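Local coordinates for protein polysialic acid O-acetyltransferase (Escherichia coli, PDB 3JQY) that catalyses the O-acetylation of capsular polymeric sialic acid with acetyl-CoA as donor, acting on long polymers, at residues V48-N62 with V70-N84. Sequence-based numbering, arbitrary orientation. Where two conformers were deposited one is given.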
loop_
_atom_site.group_PDB
_atom_site.type_symbol
_atom_site.label_atom_id
_atom_site.label_comp_id
_atom_site.label_asym_id
_atom_site.label_seq_id
_atom_site.Cartn_x
_atom_site.Cartn_y
_atom_site.Cartn_z
ATOM N N VAL B 48 -29.404 5.316 8.671
ATOM C CA VAL B 48 -29.653 3.882 8.741
ATOM C C VAL B 48 -28.376 3.115 9.060
ATOM O O VAL B 48 -27.292 3.458 8.584
ATOM C CB VAL B 48 -30.284 3.337 7.437
ATOM C CG1 VAL B 48 -31.684 3.907 7.243
ATOM C CG2 VAL B 48 -29.407 3.652 6.240
ATOM N N ASN B 49 -28.513 2.083 9.890
ATOM C CA ASN B 49 -27.398 1.203 10.232
ATOM C C ASN B 49 -26.096 1.929 10.580
ATOM O O ASN B 49 -25.014 1.491 10.187
ATOM C CB ASN B 49 -27.151 0.231 9.075
ATOM C CG ASN B 49 -26.227 -0.910 9.456
ATOM O OD1 ASN B 49 -26.282 -1.426 10.573
ATOM N ND2 ASN B 49 -25.374 -1.311 8.522
ATOM N N SER B 50 -26.204 3.025 11.327
ATOM C CA SER B 50 -25.055 3.892 11.605
ATOM C C SER B 50 -24.506 3.740 13.019
ATOM O O SER B 50 -25.255 3.463 13.954
ATOM C CB SER B 50 -25.439 5.351 11.361
ATOM O OG SER B 50 -25.749 5.571 9.995
ATOM N N LYS B 51 -23.200 3.946 13.176
ATOM C CA LYS B 51 -22.562 3.823 14.483
ATOM C C LYS B 51 -21.183 4.473 14.530
ATOM O O LYS B 51 -20.486 4.551 13.516
ATOM C CB LYS B 51 -22.426 2.348 14.862
ATOM C CG LYS B 51 -21.387 1.613 14.048
ATOM C CD LYS B 51 -21.335 0.130 14.414
ATOM C CE LYS B 51 -20.947 -0.072 15.865
ATOM N NZ LYS B 51 -20.854 -1.521 16.210
ATOM N N GLU B 52 -20.802 4.929 15.721
ATOM C CA GLU B 52 -19.424 5.312 16.018
ATOM C C GLU B 52 -18.916 6.446 15.136
ATOM O O GLU B 52 -17.775 6.417 14.668
ATOM C CB GLU B 52 -18.497 4.098 15.897
ATOM C CG GLU B 52 -18.803 2.984 16.888
ATOM C CD GLU B 52 -18.368 3.322 18.301
ATOM O OE1 GLU B 52 -17.680 4.351 18.485
ATOM O OE2 GLU B 52 -18.710 2.556 19.228
ATOM N N ASN B 53 -19.761 7.447 14.923
ATOM C CA ASN B 53 -19.390 8.586 14.086
ATOM C C ASN B 53 -19.003 9.806 14.910
ATOM O O ASN B 53 -19.426 9.953 16.059
ATOM C CB ASN B 53 -20.533 8.936 13.144
ATOM C CG ASN B 53 -21.001 7.745 12.349
ATOM O OD1 ASN B 53 -22.156 7.309 12.464
ATOM N ND2 ASN B 53 -20.105 7.195 11.550
ATOM N N LYS B 54 -18.196 10.683 14.320
ATOM C CA LYS B 54 -17.738 11.872 15.027
ATOM C C LYS B 54 -17.660 13.094 14.117
ATOM O O LYS B 54 -17.264 12.992 12.961
ATOM C CB LYS B 54 -16.366 11.601 15.650
ATOM C CG LYS B 54 -16.382 10.513 16.721
ATOM C CD LYS B 54 -15.091 9.695 16.730
ATOM C CE LYS B 54 -13.857 10.574 16.876
ATOM N NZ LYS B 54 -13.934 11.458 18.071
ATOM N N VAL B 55 -18.055 14.247 14.648
ATOM C CA VAL B 55 -17.830 15.512 13.968
ATOM C C VAL B 55 -17.076 16.440 14.917
ATOM O O VAL B 55 -17.409 16.552 16.102
ATOM C CB VAL B 55 -19.139 16.159 13.471
ATOM C CG1 VAL B 55 -20.094 16.389 14.619
ATOM C CG2 VAL B 55 -18.848 17.476 12.749
ATOM N N GLN B 56 -16.033 17.063 14.390
ATOM C CA GLN B 56 -15.176 17.950 15.154
ATOM C C GLN B 56 -15.096 19.277 14.420
ATOM O O GLN B 56 -14.618 19.333 13.293
ATOM C CB GLN B 56 -13.778 17.339 15.287
ATOM C CG GLN B 56 -12.763 18.226 15.982
ATOM C CD GLN B 56 -12.924 18.224 17.481
ATOM O OE1 GLN B 56 -12.960 17.164 18.111
ATOM N NE2 GLN B 56 -13.015 19.412 18.071
ATOM N N PHE B 57 -15.570 20.343 15.053
ATOM C CA PHE B 57 -15.477 21.680 14.477
ATOM C C PHE B 57 -14.322 22.420 15.142
ATOM O O PHE B 57 -14.431 22.824 16.301
ATOM C CB PHE B 57 -16.765 22.477 14.728
ATOM C CG PHE B 57 -17.988 21.951 14.002
ATOM C CD1 PHE B 57 -18.160 22.185 12.646
ATOM C CD2 PHE B 57 -18.982 21.276 14.689
ATOM C CE1 PHE B 57 -19.283 21.731 11.982
ATOM C CE2 PHE B 57 -20.114 20.817 14.034
ATOM C CZ PHE B 57 -20.266 21.048 12.676
ATOM N N ASN B 58 -13.219 22.582 14.418
ATOM C CA ASN B 58 -12.083 23.365 14.906
ATOM C C ASN B 58 -11.995 24.674 14.128
ATOM O O ASN B 58 -10.964 24.986 13.529
ATOM C CB ASN B 58 -10.767 22.602 14.734
ATOM C CG ASN B 58 -10.621 21.435 15.695
ATOM O OD1 ASN B 58 -11.209 21.420 16.772
ATOM N ND2 ASN B 58 -9.822 20.448 15.302
ATOM N N GLY B 59 -13.085 25.428 14.137
ATOM C CA GLY B 59 -13.178 26.665 13.386
ATOM C C GLY B 59 -14.603 27.186 13.414
ATOM O O GLY B 59 -15.446 26.652 14.123
ATOM N N ASN B 60 -14.867 28.222 12.627
ATOM C CA ASN B 60 -16.159 28.900 12.653
ATOM C C ASN B 60 -16.925 28.809 11.340
ATOM O O ASN B 60 -16.334 28.662 10.269
ATOM C CB ASN B 60 -15.949 30.376 12.995
ATOM C CG ASN B 60 -15.068 30.573 14.212
ATOM O OD1 ASN B 60 -15.195 29.859 15.205
ATOM N ND2 ASN B 60 -14.169 31.553 14.143
ATOM N N ASN B 61 -18.248 28.923 11.433
ATOM C CA ASN B 61 -19.102 29.053 10.258
ATOM C C ASN B 61 -18.952 27.900 9.284
ATOM O O ASN B 61 -18.972 28.098 8.066
ATOM C CB ASN B 61 -18.838 30.385 9.557
ATOM C CG ASN B 61 -19.098 31.570 10.465
ATOM O OD1 ASN B 61 -18.380 32.568 10.426
ATOM N ND2 ASN B 61 -20.118 31.451 11.306
ATOM N N ASN B 62 -18.796 26.699 9.830
ATOM C CA ASN B 62 -18.750 25.483 9.024
ATOM C C ASN B 62 -20.126 24.849 8.958
ATOM O O ASN B 62 -20.972 25.109 9.805
ATOM C CB ASN B 62 -17.778 24.485 9.644
ATOM C CG ASN B 62 -16.375 25.037 9.750
ATOM O OD1 ASN B 62 -15.889 25.335 10.841
ATOM N ND2 ASN B 62 -15.718 25.181 8.617
ATOM N N VAL B 70 -28.683 7.830 4.844
ATOM C CA VAL B 70 -27.258 7.621 4.705
ATOM C C VAL B 70 -26.812 6.651 5.800
ATOM O O VAL B 70 -27.336 6.676 6.915
ATOM C CB VAL B 70 -26.508 8.963 4.808
ATOM C CG1 VAL B 70 -24.994 8.743 4.760
ATOM C CG2 VAL B 70 -26.959 9.893 3.691
ATOM N N GLU B 71 -25.875 5.768 5.473
ATOM C CA GLU B 71 -25.267 4.914 6.476
ATOM C C GLU B 71 -23.854 5.410 6.754
ATOM O O GLU B 71 -23.002 5.377 5.872
ATOM C CB GLU B 71 -25.205 3.474 5.965
ATOM C CG GLU B 71 -24.343 2.547 6.805
ATOM C CD GLU B 71 -24.118 1.205 6.124
ATOM O OE1 GLU B 71 -22.963 0.913 5.737
ATOM O OE2 GLU B 71 -25.097 0.446 5.966
ATOM N N CYS B 72 -23.620 5.896 7.969
ATOM C CA CYS B 72 -22.294 6.323 8.390
ATOM C C CYS B 72 -21.803 5.356 9.443
ATOM O O CYS B 72 -22.449 5.186 10.475
ATOM C CB CYS B 72 -22.346 7.719 9.004
ATOM S SG CYS B 72 -22.957 8.987 7.897
ATOM N N ARG B 73 -20.674 4.711 9.175
ATOM C CA ARG B 73 -20.057 3.822 10.155
ATOM C C ARG B 73 -18.580 4.154 10.321
ATOM O O ARG B 73 -17.810 4.134 9.355
ATOM C CB ARG B 73 -20.266 2.355 9.757
ATOM C CG ARG B 73 -21.743 1.979 9.651
ATOM C CD ARG B 73 -21.945 0.594 9.060
ATOM N NE ARG B 73 -21.429 -0.461 9.929
ATOM C CZ ARG B 73 -22.091 -0.975 10.963
ATOM N NH1 ARG B 73 -23.303 -0.528 11.276
ATOM N NH2 ARG B 73 -21.535 -1.940 11.685
ATOM N N TRP B 74 -18.198 4.475 11.551
ATOM C CA TRP B 74 -16.846 4.933 11.851
ATOM C C TRP B 74 -16.432 6.078 10.937
ATOM O O TRP B 74 -15.313 6.126 10.438
ATOM C CB TRP B 74 -15.848 3.771 11.793
ATOM C CG TRP B 74 -16.060 2.836 12.925
ATOM C CD1 TRP B 74 -15.608 2.984 14.206
ATOM C CD2 TRP B 74 -16.808 1.621 12.901
ATOM N NE1 TRP B 74 -16.024 1.928 14.978
ATOM C CE2 TRP B 74 -16.761 1.075 14.200
ATOM C CE3 TRP B 74 -17.505 0.933 11.905
ATOM C CZ2 TRP B 74 -17.384 -0.126 14.530
ATOM C CZ3 TRP B 74 -18.128 -0.260 12.234
ATOM C CH2 TRP B 74 -18.062 -0.776 13.535
ATOM N N LEU B 75 -17.361 7.001 10.728
ATOM C CA LEU B 75 -17.061 8.212 9.981
ATOM C C LEU B 75 -16.610 9.311 10.945
ATOM O O LEU B 75 -17.248 9.534 11.976
ATOM C CB LEU B 75 -18.310 8.673 9.231
ATOM C CG LEU B 75 -18.202 10.046 8.565
ATOM C CD1 LEU B 75 -17.229 9.985 7.399
ATOM C CD2 LEU B 75 -19.571 10.522 8.104
ATOM N N THR B 76 -15.511 9.985 10.608
ATOM C CA THR B 76 -15.044 11.153 11.349
ATOM C C THR B 76 -14.932 12.304 10.361
ATOM O O THR B 76 -14.265 12.180 9.336
ATOM C CB THR B 76 -13.663 10.921 11.997
ATOM O OG1 THR B 76 -13.722 9.794 12.879
ATOM C CG2 THR B 76 -13.220 12.159 12.793
ATOM N N VAL B 77 -15.610 13.405 10.659
ATOM C CA VAL B 77 -15.529 14.613 9.841
ATOM C C VAL B 77 -14.895 15.711 10.677
ATOM O O VAL B 77 -15.419 16.081 11.723
ATOM C CB VAL B 77 -16.918 15.082 9.364
ATOM C CG1 VAL B 77 -16.774 16.276 8.456
ATOM C CG2 VAL B 77 -17.648 13.951 8.647
ATOM N N ILE B 78 -13.745 16.202 10.227
ATOM C CA ILE B 78 -13.035 17.243 10.955
ATOM C C ILE B 78 -13.033 18.525 10.144
ATOM O O ILE B 78 -12.676 18.520 8.964
ATOM C CB ILE B 78 -11.587 16.834 11.268
ATOM C CG1 ILE B 78 -11.572 15.545 12.087
ATOM C CG2 ILE B 78 -10.870 17.967 12.004
ATOM C CD1 ILE B 78 -10.192 14.990 12.331
ATOM N N PHE B 79 -13.444 19.617 10.779
ATOM C CA PHE B 79 -13.431 20.936 10.147
ATOM C C PHE B 79 -12.280 21.755 10.719
ATOM O O PHE B 79 -12.238 22.009 11.925
ATOM C CB PHE B 79 -14.753 21.669 10.406
ATOM C CG PHE B 79 -15.919 21.102 9.654
ATOM C CD1 PHE B 79 -16.770 20.186 10.256
ATOM C CD2 PHE B 79 -16.159 21.475 8.344
ATOM C CE1 PHE B 79 -17.846 19.656 9.565
ATOM C CE2 PHE B 79 -17.241 20.951 7.644
ATOM C CZ PHE B 79 -18.081 20.043 8.254
ATOM N N ARG B 80 -11.343 22.150 9.863
ATOM C CA ARG B 80 -10.221 22.995 10.286
ATOM C C ARG B 80 -10.377 24.379 9.672
ATOM O O ARG B 80 -10.469 24.527 8.456
ATOM C CB ARG B 80 -8.883 22.373 9.872
ATOM C CG ARG B 80 -8.651 20.965 10.413
ATOM C CD ARG B 80 -7.185 20.578 10.274
ATOM N NE ARG B 80 -6.966 19.136 10.370
ATOM C CZ ARG B 80 -6.960 18.453 11.509
ATOM N NH1 ARG B 80 -7.176 19.073 12.662
ATOM N NH2 ARG B 80 -6.750 17.143 11.488
ATOM N N GLY B 81 -10.422 25.405 10.509
ATOM C CA GLY B 81 -10.626 26.736 9.984
ATOM C C GLY B 81 -12.093 26.978 9.686
ATOM O O GLY B 81 -12.962 26.270 10.203
ATOM N N ASP B 82 -12.363 27.953 8.823
ATOM C CA ASP B 82 -13.707 28.511 8.684
ATOM C C ASP B 82 -14.327 28.293 7.310
ATOM O O ASP B 82 -13.620 28.068 6.324
ATOM C CB ASP B 82 -13.671 30.026 8.938
ATOM C CG ASP B 82 -12.946 30.399 10.219
ATOM O OD1 ASP B 82 -12.859 29.561 11.139
ATOM O OD2 ASP B 82 -12.463 31.548 10.306
ATOM N N ASN B 83 -15.654 28.385 7.262
ATOM C CA ASN B 83 -16.388 28.431 6.008
ATOM C C ASN B 83 -16.248 27.172 5.161
ATOM O O ASN B 83 -16.332 27.236 3.931
ATOM C CB ASN B 83 -15.966 29.660 5.197
ATOM C CG ASN B 83 -16.149 30.955 5.969
ATOM O OD1 ASN B 83 -17.212 31.203 6.534
ATOM N ND2 ASN B 83 -15.111 31.784 5.998
ATOM N N ASN B 84 -16.013 26.042 5.820
ATOM C CA ASN B 84 -16.018 24.739 5.155
ATOM C C ASN B 84 -17.433 24.191 5.038
ATOM O O ASN B 84 -18.318 24.578 5.801
ATOM C CB ASN B 84 -15.177 23.727 5.945
ATOM C CG ASN B 84 -13.724 24.146 6.077
ATOM O OD1 ASN B 84 -12.961 24.078 5.122
ATOM N ND2 ASN B 84 -13.336 24.551 7.274
HETATM O O HOH W 1 -15.408 7.755 14.104
HETATM O O HOH W 2 -20.036 26.907 5.335
HETATM O O HOH W 3 -19.899 30.439 5.881
#
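Asn49 ND2 donates a hydrogen bond to Glu71 OE2 at 3.1 Å, reaching it from above the carboxylate plane. Cys72 N donates to Ser50 OG, which itself donates to Val48 O. Arg73 bends at chi3 (66°), and this turns NH1 back to Asn49 O at 2.9 Å, in the guanidinium plane. Lys51 CD lies over one face of that guanidinium. With an alanine in place of Arg73, Asn49 O would probably lose this donor and Lys51 CD the flat group against it, with Trp74 still beside the lysine. The Trp74 ring takes Glu52 CB over its five-membered ring, 3.6 Å from the centroid, and Lys51 CG over its six-membered ring. From Leu75 to Gly81 a parallel ladder of backbone bonds joins the strands, with axes 4.7 Å apart. Thr76 OG1 and Glu52 O share a water. Phe79 lies beside Phe57, planes 12° apart but slid so that the rings barely overlap. Asn62 CB sits over a face of Phe79, and Val55 CG2 meets its edge. Asp82 OD1 accepts from Asn60 N at 2.8 Å. Asn84 ND2 hydrogen-bonds back to Arg80 O, while Asn84 OD1 accepts from Ser104 N. These are successive coils of the left-handed beta-helix: strand 31-35 flanks 53-58, and strands 93-95 and 97-101 continue the stack beyond 71-80.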